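Local structure of ferric uptake regulation protein (Vibrio cholerae, 2W57) at residues Gln32-Ser35 / Ala36-Tyr40; His71-Glu74 / Gly75-Val79; Leu91-Asp95 / Cys96-Ile100; Ile107-Arg110 / Gln111-Ile114. The protein probably represses iron-uptake genes by binding DNA as a metal-loaded dimer, in the manner of the ferric uptake regulator family. All coordinates share one frame; numbering follows the deposited sequence.

In the fold
Contacts 1, 2 and 3 form one connected region, whereas contact 4 lies apart on helix 105-117, its nearest atoms about 10 Å from those of contact 3. Contact 1, where helix 36-45 starts, meets the hairpin turn of contact 2 in a salt bridge from Lys77 NZ to Glu38 OE2 at 3.1 Å, and strands 34-35 and 78-82 are neighbours in one sheet. Phe73 of contact 2 then packs on Val92 of contact 3, CE2 to CG2 3.5 Å. His33 of contact 1 and Glu108 of contact 4 bind different zinc ions, and the centres of these two contacts lie about 31 Å apart. Contacts 2, 3 and 4 all touch the second subunit; contact 1 does not.

Contact 1 of 4, residues Gln32-Ser35 / Ala36-Tyr40; sequences QHIS and AEELY. With ZN (zinc ion), chain D.
The carboxylate of Glu38 folds back over Ser35, and its OE1 takes the Ser35 backbone N-H from above the carboxylate plane, 2.9 Å from Ser35 N and almost straight at 176°; its other oxygen, OE2, has Lys77 as partner. The second carboxylate, that of Glu37, brings OE1 to within 3.4 Å of Ser35 CB, while its OE2 is held by Tyr56. Farther back, the imidazole of His33 takes no part in the cap and binds zinc with NE2 at 2.1 Å; Glu81, His88 and His90 complete the site. Ser35 is the N-cap of the helix. With chi1 at 62°, OG stands between its own backbone N and carbonyl carbon, where it accepts from Glu38 N at 3.1 Å. The result is a capping box: each side chain accepts the other residue's backbone N-H, one at the N-cap and one in the first turn. Leu39 N closes that turn on Ser35 O at 3.0 Å. Beside the box, Ile34 and Glu38 run antiparallel, CG1 of Ile34 lying 3.6 Å from Glu38 CB. Ile34 pairs by backbone with Phe80 of strand 78-82, and Leu39 packs between helices 17-26 and 52-64, so the cap joins the short strand to the helical bundle.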
loop_
_atom_site.group_PDB
_atom_site.type_symbol
_atom_site.label_atom_id
_atom_site.label_comp_id
_atom_site.label_asym_id
_atom_site.label_seq_id
_atom_site.Cartn_x
_atom_site.Cartn_y
_atom_site.Cartn_z
ATOM N N GLN A 32 -15.950 -1.906 9.178
ATOM C CA GLN A 32 -15.974 -1.611 7.754
ATOM C C GLN A 32 -14.598 -1.558 7.073
ATOM O O GLN A 32 -14.507 -1.817 5.867
ATOM C CB GLN A 32 -16.719 -0.320 7.504
ATOM C CG GLN A 32 -17.061 -0.142 6.053
ATOM C CD GLN A 32 -17.870 1.096 5.811
ATOM O OE1 GLN A 32 -19.029 1.192 6.229
ATOM N NE2 GLN A 32 -17.262 2.062 5.135
ATOM N N HIS A 33 -13.557 -1.198 7.837
ATOM C CA HIS A 33 -12.161 -1.216 7.394
ATOM C C HIS A 33 -11.354 -1.886 8.492
ATOM O O HIS A 33 -11.362 -1.421 9.621
ATOM C CB HIS A 33 -11.622 0.203 7.212
ATOM C CG HIS A 33 -12.146 0.913 6.002
ATOM N ND1 HIS A 33 -13.334 1.611 6.005
ATOM C CD2 HIS A 33 -11.629 1.058 4.760
ATOM C CE1 HIS A 33 -13.535 2.136 4.811
ATOM N NE2 HIS A 33 -12.516 1.815 4.036
ATOM N N ILE A 34 -10.644 -2.966 8.193
ATOM C CA ILE A 34 -10.082 -3.762 9.282
ATOM C C ILE A 34 -8.853 -4.558 8.852
ATOM O O ILE A 34 -8.817 -5.110 7.760
ATOM C CB ILE A 34 -11.175 -4.692 9.913
ATOM C CG1 ILE A 34 -10.752 -5.192 11.298
ATOM C CG2 ILE A 34 -11.564 -5.846 8.972
ATOM C CD1 ILE A 34 -11.910 -5.734 12.124
ATOM N N SER A 35 -7.842 -4.592 9.712
ATOM C CA SER A 35 -6.667 -5.404 9.459
ATOM C C SER A 35 -6.937 -6.826 9.902
ATOM O O SER A 35 -7.840 -7.066 10.706
ATOM C CB SER A 35 -5.474 -4.850 10.217
ATOM O OG SER A 35 -5.714 -4.900 11.601
ATOM N N ALA A 36 -6.155 -7.766 9.381
ATOM C CA ALA A 36 -6.185 -9.153 9.850
ATOM C C ALA A 36 -5.997 -9.289 11.378
ATOM O O ALA A 36 -6.576 -10.172 11.995
ATOM C CB ALA A 36 -5.138 -9.973 9.117
ATOM N N GLU A 37 -5.198 -8.406 11.973
ATOM C CA GLU A 37 -4.901 -8.462 13.410
ATOM C C GLU A 37 -6.113 -8.023 14.205
ATOM O O GLU A 37 -6.506 -8.667 15.177
ATOM C CB GLU A 37 -3.707 -7.581 13.767
ATOM C CG GLU A 37 -2.368 -8.041 13.170
ATOM C CD GLU A 37 -2.178 -7.729 11.660
ATOM O OE1 GLU A 37 -2.910 -6.883 11.072
ATOM O OE2 GLU A 37 -1.271 -8.354 11.059
ATOM N N GLU A 38 -6.718 -6.924 13.768
ATOM C CA GLU A 38 -7.854 -6.361 14.469
ATOM C C GLU A 38 -8.989 -7.359 14.388
ATOM O O GLU A 38 -9.660 -7.619 15.390
ATOM C CB GLU A 38 -8.252 -5.008 13.877
ATOM C CG GLU A 38 -7.295 -3.860 14.194
ATOM C CD GLU A 38 -7.275 -2.764 13.107
ATOM O OE1 GLU A 38 -7.956 -2.903 12.054
ATOM O OE2 GLU A 38 -6.547 -1.758 13.291
ATOM N N LEU A 39 -9.167 -7.937 13.202
ATOM C CA LEU A 39 -10.187 -8.955 12.965
ATOM C C LEU A 39 -9.991 -10.203 13.854
ATOM O O LEU A 39 -10.948 -10.751 14.415
ATOM C CB LEU A 39 -10.196 -9.306 11.471
ATOM C CG LEU A 39 -11.063 -10.403 10.833
ATOM C CD1 LEU A 39 -12.323 -10.692 11.622
ATOM C CD2 LEU A 39 -11.378 -10.039 9.370
ATOM N N TYR A 40 -8.744 -10.639 13.971
ATOM C CA TYR A 40 -8.367 -11.710 14.889
ATOM C C TYR A 40 -8.736 -11.346 16.325
ATOM O O TYR A 40 -9.388 -12.145 17.004
ATOM C CB TYR A 40 -6.868 -12.007 14.757
ATOM C CG TYR A 40 -6.267 -12.789 15.894
ATOM C CD1 TYR A 40 -6.567 -14.138 16.064
ATOM C CD2 TYR A 40 -5.400 -12.182 16.799
ATOM C CE1 TYR A 40 -6.035 -14.869 17.104
ATOM C CE2 TYR A 40 -4.855 -12.911 17.863
ATOM C CZ TYR A 40 -5.180 -14.262 17.997
ATOM O OH TYR A 40 -4.641 -15.010 19.019
HETATM ZN ZN ZN D . -12.628 1.739 1.898
#

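Contact 2 of 4, residues His71-Glu74 / Gly75-Val79; sequences HHFE and GGKSV
Phe73 reaches across the hairpin from its CB, which lies 3.4 Å from Lys77 O and also near Lys77 CB. Farther out, the ring turns one face to Val79, whose CG2 sits 3.7 Å from the ring centroid, 19° off the normal, in a CH-pi contact. Along the ring the approach tightens: Phe73 CD1 and CD2 lie 4.1 and 4.2 Å from Val79 CG2, CE1 and CE2 both 3.7 Å, and CZ at the tip 3.5 Å, while CE2 also nears CG1. The two side chains are set roughly perpendicular. Backbone bonds hold this register, His71 N giving to Val79 O at 2.8 Å and Val79 N returning to His71 O; nearer the turn, Phe73 N donates to Lys77 O. Gly75 and Gly76 carry the chain round with positive phi angles, 36° and 128°, the second being one that calls for glycine. His71 ND1 is hydrogen-bonded to Tyr128 OH and NE2 to Glu81 OE2, a zinc ligand, which places His71 in that site's second shell. His72 stacks on His72 of the second subunit. This beta hairpin is consistent with the wing of the Fur family's winged-helix domain; strand 34-35 flanks strand 78-82, and Phe73 meets Tyr128 and Tyr130 of strand 121-132.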
loop_
_atom_site.group_PDB
_atom_site.type_symbol
_atom_site.label_atom_id
_atom_site.label_comp_id
_atom_site.label_asym_id
_atom_site.label_seq_id
_atom_site.Cartn_x
_atom_site.Cartn_y
_atom_site.Cartn_z
ATOM N N HIS A 71 -6.340 -3.219 1.038
ATOM C CA HIS A 71 -5.576 -1.978 0.937
ATOM C C HIS A 71 -4.289 -2.073 1.739
ATOM O O HIS A 71 -4.310 -2.507 2.893
ATOM C CB HIS A 71 -6.388 -0.800 1.475
ATOM C CG HIS A 71 -7.650 -0.534 0.722
ATOM N ND1 HIS A 71 -7.675 0.168 -0.466
ATOM C CD2 HIS A 71 -8.935 -0.869 0.990
ATOM C CE1 HIS A 71 -8.919 0.247 -0.901
ATOM N NE2 HIS A 71 -9.704 -0.371 -0.033
ATOM N N HIS A 72 -3.173 -1.649 1.146
ATOM C CA HIS A 72 -1.893 -1.610 1.861
ATOM C C HIS A 72 -1.610 -0.206 2.381
ATOM O O HIS A 72 -1.319 0.698 1.599
ATOM C CB HIS A 72 -0.768 -2.044 0.946
ATOM C CG HIS A 72 -0.896 -3.448 0.455
ATOM N ND1 HIS A 72 -0.247 -4.508 1.057
ATOM C CD2 HIS A 72 -1.579 -3.968 -0.594
ATOM C CE1 HIS A 72 -0.533 -5.621 0.402
ATOM N NE2 HIS A 72 -1.342 -5.321 -0.600
ATOM N N PHE A 73 -1.702 -0.012 3.693
ATOM C CA PHE A 73 -1.534 1.323 4.282
ATOM C C PHE A 73 -0.074 1.687 4.451
ATOM O O PHE A 73 0.808 0.941 4.020
ATOM C CB PHE A 73 -2.255 1.409 5.621
ATOM C CG PHE A 73 -3.692 1.786 5.503
ATOM C CD1 PHE A 73 -4.311 1.856 4.254
ATOM C CD2 PHE A 73 -4.448 2.048 6.646
ATOM C CE1 PHE A 73 -5.649 2.202 4.140
ATOM C CE2 PHE A 73 -5.797 2.387 6.543
ATOM C CZ PHE A 73 -6.398 2.468 5.288
ATOM N N GLU A 74 0.174 2.830 5.091
ATOM C CA GLU A 74 1.527 3.355 5.261
ATOM C C GLU A 74 2.395 2.372 6.027
ATOM O O GLU A 74 2.107 2.014 7.179
ATOM C CB GLU A 74 1.525 4.718 5.965
ATOM C CG GLU A 74 2.810 5.545 5.733
ATOM C CD GLU A 74 2.864 6.823 6.587
ATOM O OE1 GLU A 74 1.797 7.236 7.139
ATOM O OE2 GLU A 74 3.982 7.408 6.708
ATOM N N GLY A 75 3.443 1.931 5.340
ATOM C CA GLY A 75 4.410 0.973 5.869
ATOM C C GLY A 75 3.893 -0.127 6.790
ATOM O O GLY A 75 4.042 -0.030 8.005
ATOM N N GLY A 76 3.296 -1.167 6.215
ATOM C CA GLY A 76 3.033 -2.391 6.958
ATOM C C GLY A 76 1.604 -2.875 6.899
ATOM O O GLY A 76 1.327 -3.921 6.326
ATOM N N LYS A 77 0.699 -2.099 7.482
ATOM C CA LYS A 77 -0.698 -2.483 7.653
ATOM C C LYS A 77 -1.465 -2.745 6.341
ATOM O O LYS A 77 -1.527 -1.878 5.467
ATOM C CB LYS A 77 -1.404 -1.395 8.456
ATOM C CG LYS A 77 -2.689 -1.807 9.141
ATOM C CD LYS A 77 -3.183 -0.638 9.973
ATOM C CE LYS A 77 -4.139 -1.081 11.050
ATOM N NZ LYS A 77 -4.549 0.093 11.870
ATOM N N SER A 78 -2.027 -3.951 6.221
ATOM C CA SER A 78 -3.086 -4.249 5.259
ATOM C C SER A 78 -4.414 -4.168 5.978
ATOM O O SER A 78 -4.591 -4.783 7.026
ATOM C CB SER A 78 -2.965 -5.665 4.701
ATOM O OG SER A 78 -1.693 -5.914 4.146
ATOM N N VAL A 79 -5.348 -3.411 5.417
ATOM C CA VAL A 79 -6.721 -3.393 5.911
ATOM C C VAL A 79 -7.659 -3.899 4.822
ATOM O O VAL A 79 -7.410 -3.730 3.614
ATOM C CB VAL A 79 -7.175 -1.991 6.435
ATOM C CG1 VAL A 79 -6.360 -1.573 7.653
ATOM C CG2 VAL A 79 -7.062 -0.936 5.365
#

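Contact 3 of 4, residues Leu91-Asp95 / Cys96-Ile100; sequences LVCLD and CGEVI
Cys93 has SG swung anti to its carbonyl carbon (chi1 -60°) and Glu98 has CG anti to its backbone N (chi1 174°), which lays the sulfur alongside the Glu98 chain, SG to CB 3.8 Å. The setting is an antiparallel beta hairpin joining strands 89-93 and 99-102. Leu91 and Ile100 form its hydrogen-bonded pair, with Leu91 N to Ile100 O and Ile100 N to Leu91 O both at 2.8 Å, and their side chains rise together from one face, Leu91 CD2 4.2 Å from Ile100 CB. Val92 and Val99 are the next, non-hydrogen-bonded pair, with side chains on the other face of the sheet. Cys93 and Glu98 follow, and the turn runs from Leu94 to Gly97, the glycine having a positive phi. Cys93 SG is joined to Cys133 in a disulfide, and Asp95 OD1 accepts from Cys133 N, tying the residue just after strand 121-132 to the hairpin. Val92 also makes backbone hydrogen bonds with Leu129 and Gly131 of that strand, while Leu91 and Ile100 pack on Val120 and Tyr118 of the second subunit. The last cross-strand bond before the turn is nearly linear: Cys93 N to Glu98 O, 2.9 Å, with 179° at the hydrogen.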
loop_
_atom_site.group_PDB
_atom_site.type_symbol
_atom_site.label_atom_id
_atom_site.label_comp_id
_atom_site.label_asym_id
_atom_site.label_seq_id
_atom_site.Cartn_x
_atom_site.Cartn_y
_atom_site.Cartn_z
ATOM N N LEU A 91 -8.957 8.573 4.204
ATOM C CA LEU A 91 -8.258 9.459 5.096
ATOM C C LEU A 91 -8.048 8.639 6.356
ATOM O O LEU A 91 -8.985 8.053 6.882
ATOM C CB LEU A 91 -9.114 10.703 5.340
ATOM C CG LEU A 91 -8.754 11.779 6.360
ATOM C CD1 LEU A 91 -7.531 12.559 5.936
ATOM C CD2 LEU A 91 -9.955 12.708 6.532
ATOM N N VAL A 92 -6.814 8.559 6.822
ATOM C CA VAL A 92 -6.482 7.637 7.889
ATOM C C VAL A 92 -5.885 8.399 9.064
ATOM O O VAL A 92 -4.951 9.194 8.880
ATOM C CB VAL A 92 -5.495 6.578 7.370
ATOM C CG1 VAL A 92 -5.142 5.564 8.440
ATOM C CG2 VAL A 92 -6.073 5.893 6.145
ATOM N N CYS A 93 -6.442 8.180 10.260
ATOM C CA CYS A 93 -5.879 8.734 11.498
ATOM C C CYS A 93 -4.764 7.822 11.942
ATOM O O CYS A 93 -4.942 6.603 12.034
ATOM C CB CYS A 93 -6.899 8.836 12.634
ATOM S SG CYS A 93 -8.353 9.864 12.331
ATOM N N LEU A 94 -3.619 8.430 12.239
ATOM C CA LEU A 94 -2.424 7.697 12.635
ATOM C C LEU A 94 -2.400 7.317 14.128
ATOM O O LEU A 94 -1.404 6.768 14.626
ATOM C CB LEU A 94 -1.171 8.498 12.240
ATOM C CG LEU A 94 -0.829 8.554 10.742
ATOM C CD1 LEU A 94 0.497 9.294 10.506
ATOM C CD2 LEU A 94 -0.801 7.151 10.100
ATOM N N ASP A 95 -3.502 7.575 14.829
ATOM C CA ASP A 95 -3.523 7.437 16.287
ATOM C C ASP A 95 -4.816 6.851 16.848
ATOM O O ASP A 95 -4.823 6.341 17.973
ATOM C CB ASP A 95 -3.185 8.775 16.974
ATOM C CG ASP A 95 -3.892 9.976 16.336
ATOM O OD1 ASP A 95 -4.299 9.901 15.149
ATOM O OD2 ASP A 95 -4.029 11.018 17.023
ATOM N N CYS A 96 -5.896 6.913 16.071
ATOM C CA CYS A 96 -7.206 6.470 16.547
ATOM C C CYS A 96 -7.685 5.202 15.869
ATOM O O CYS A 96 -8.734 4.673 16.227
ATOM C CB CYS A 96 -8.233 7.576 16.356
ATOM S SG CYS A 96 -7.632 9.145 16.990
ATOM N N GLY A 97 -6.912 4.711 14.902
ATOM C CA GLY A 97 -7.331 3.579 14.069
ATOM C C GLY A 97 -8.660 3.851 13.374
ATOM O O GLY A 97 -9.524 2.965 13.276
ATOM N N GLU A 98 -8.809 5.088 12.898
ATOM C CA GLU A 98 -10.044 5.583 12.304
ATOM C C GLU A 98 -9.836 5.865 10.807
ATOM O O GLU A 98 -8.866 6.521 10.427
ATOM C CB GLU A 98 -10.508 6.825 13.082
ATOM C CG GLU A 98 -11.727 7.577 12.532
ATOM C CD GLU A 98 -13.022 6.768 12.533
ATOM O OE1 GLU A 98 -13.007 5.586 12.950
ATOM O OE2 GLU A 98 -14.066 7.327 12.106
ATOM N N VAL A 99 -10.734 5.340 9.968
ATOM C CA VAL A 99 -10.635 5.476 8.507
ATOM C C VAL A 99 -11.862 6.203 7.938
ATOM O O VAL A 99 -12.961 5.664 7.934
ATOM C CB VAL A 99 -10.494 4.100 7.793
ATOM C CG1 VAL A 99 -10.299 4.284 6.294
ATOM C CG2 VAL A 99 -9.350 3.294 8.369
ATOM N N ILE A 100 -11.666 7.426 7.456
ATOM C CA ILE A 100 -12.741 8.162 6.803
ATOM C C ILE A 100 -12.709 7.946 5.280
ATOM O O ILE A 100 -11.654 8.047 4.644
ATOM C CB ILE A 100 -12.720 9.671 7.159
ATOM C CG1 ILE A 100 -13.001 9.893 8.647
ATOM C CG2 ILE A 100 -13.758 10.436 6.340
ATOM C CD1 ILE A 100 -11.763 10.097 9.500
#

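Contact 4 of 4, residues Ile107-Arg110 / Gln111-Ile114; sequences IEQR and QKEI. With ZN (zinc ion), chain C.
Ile107 and Gln111 cross one turn apart on the buried side of helix 105-117, where Ile107 O takes the backbone N-H of Gln111. The side chain of Ile107 packs on Leu127 of its own chain and on Ile114 of the second subunit; Gln111 touches His125 of its own chain and Leu127 of the second subunit. Ile114, also buried, belongs to this packed part too. Its N donates to Arg110 O at 2.9 Å, while its CD1 lies loosely over one face of the Arg110 guanidinium.

Arg110 links the packed side to the rim. It packs on Ile107 of the second subunit, and its NH2 forms a salt bridge with Asp104 there. Bent at chi2 and chi3, the chain reaches forward along the helix, and NH1 meets Glu113 OE1 at 2.7 Å in a second salt bridge. Glu113 OE1 lies in the guanidinium plane, but the two planes stand 76° apart, so a single oxygen is gripped rather than a coplanar pair, and the bond is bent, 131° at the hydrogen. Gln109, Lys112 and Glu113 make up the solvent side; NE2 of Gln109 approaches Glu113 CD to 3.4 Å.

Glu108 looks to the metal, binding zinc through OE2 at 2.1 Å. With His87, Asp89 and His125 it forms a four-residue zinc site, carried on a helix of the Fur dimer interface.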
loop_
_atom_site.group_PDB
_atom_site.type_symbol
_atom_site.label_atom_id
_atom_site.label_comp_id
_atom_site.label_asym_id
_atom_site.label_seq_id
_atom_site.Cartn_x
_atom_site.Cartn_y
_atom_site.Cartn_z
ATOM N N ILE A 107 -10.685 16.558 -7.074
ATOM C CA ILE A 107 -9.595 15.593 -7.126
ATOM C C ILE A 107 -9.843 14.561 -8.223
ATOM O O ILE A 107 -8.975 14.346 -9.070
ATOM C CB ILE A 107 -9.352 14.904 -5.765
ATOM C CG1 ILE A 107 -8.847 15.928 -4.746
ATOM C CG2 ILE A 107 -8.360 13.736 -5.913
ATOM C CD1 ILE A 107 -8.857 15.439 -3.333
ATOM N N GLU A 108 -11.026 13.952 -8.238
ATOM C CA GLU A 108 -11.340 12.983 -9.286
ATOM C C GLU A 108 -11.060 13.562 -10.671
ATOM O O GLU A 108 -10.393 12.918 -11.473
ATOM C CB GLU A 108 -12.778 12.456 -9.188
ATOM C CG GLU A 108 -13.097 11.566 -7.966
ATOM C CD GLU A 108 -12.043 10.487 -7.678
ATOM O OE1 GLU A 108 -11.468 9.907 -8.627
ATOM O OE2 GLU A 108 -11.791 10.222 -6.487
ATOM N N GLN A 109 -11.524 14.788 -10.927
ATOM C CA GLN A 109 -11.311 15.463 -12.222
ATOM C C GLN A 109 -9.842 15.768 -12.517
ATOM O O GLN A 109 -9.372 15.558 -13.641
ATOM C CB GLN A 109 -12.153 16.745 -12.317
ATOM C CG GLN A 109 -11.971 17.578 -13.616
ATOM C CD GLN A 109 -12.261 16.794 -14.911
ATOM O OE1 GLN A 109 -12.925 15.744 -14.904
ATOM N NE2 GLN A 109 -11.759 17.313 -16.029
ATOM N N ARG A 110 -9.119 16.250 -11.510
ATOM C CA ARG A 110 -7.714 16.612 -11.685
ATOM C C ARG A 110 -6.844 15.443 -12.134
ATOM O O ARG A 110 -5.997 15.599 -13.013
ATOM C CB ARG A 110 -7.156 17.232 -10.408
ATOM C CG ARG A 110 -7.744 18.599 -10.072
ATOM C CD ARG A 110 -7.550 19.628 -11.191
ATOM N NE ARG A 110 -6.142 19.852 -11.505
ATOM C CZ ARG A 110 -5.624 19.835 -12.732
ATOM N NH1 ARG A 110 -6.392 19.621 -13.802
ATOM N NH2 ARG A 110 -4.327 20.054 -12.893
ATOM N N GLN A 111 -7.081 14.275 -11.535
ATOM C CA GLN A 111 -6.394 13.024 -11.881
ATOM C C GLN A 111 -6.474 12.712 -13.383
ATOM O O GLN A 111 -5.460 12.381 -14.004
ATOM C CB GLN A 111 -6.959 11.860 -11.044
ATOM C CG GLN A 111 -6.784 12.031 -9.521
ATOM C CD GLN A 111 -7.399 10.909 -8.695
ATOM O OE1 GLN A 111 -8.145 10.076 -9.209
ATOM N NE2 GLN A 111 -7.102 10.896 -7.400
ATOM N N LYS A 112 -7.677 12.842 -13.952
ATOM C CA LYS A 112 -7.933 12.625 -15.388
ATOM C C LYS A 112 -7.086 13.549 -16.259
ATOM O O LYS A 112 -6.590 13.148 -17.312
ATOM C CB LYS A 112 -9.411 12.870 -15.714
ATOM C CG LYS A 112 -10.412 12.146 -14.828
ATOM C CD LYS A 112 -11.190 11.076 -15.579
ATOM C CE LYS A 112 -12.445 10.694 -14.796
ATOM N NZ LYS A 112 -13.538 10.123 -15.642
ATOM N N GLU A 113 -6.933 14.790 -15.809
ATOM C CA GLU A 113 -6.237 15.805 -16.579
ATOM C C GLU A 113 -4.726 15.678 -16.483
ATOM O O GLU A 113 -4.028 15.932 -17.467
ATOM C CB GLU A 113 -6.706 17.200 -16.177
ATOM C CG GLU A 113 -8.097 17.507 -16.716
ATOM C CD GLU A 113 -8.664 18.801 -16.188
ATOM O OE1 GLU A 113 -8.734 18.970 -14.944
ATOM O OE2 GLU A 113 -9.051 19.647 -17.025
ATOM N N ILE A 114 -4.227 15.297 -15.304
ATOM C CA ILE A 114 -2.812 14.980 -15.129
ATOM C C ILE A 114 -2.489 13.704 -15.907
ATOM O O ILE A 114 -1.480 13.648 -16.616
ATOM C CB ILE A 114 -2.428 14.843 -13.636
ATOM C CG1 ILE A 114 -2.378 16.221 -12.981
ATOM C CG2 ILE A 114 -1.069 14.134 -13.462
ATOM C CD1 ILE A 114 -2.961 16.234 -11.605
HETATM ZN ZN ZN C . -10.649 8.604 -5.819
#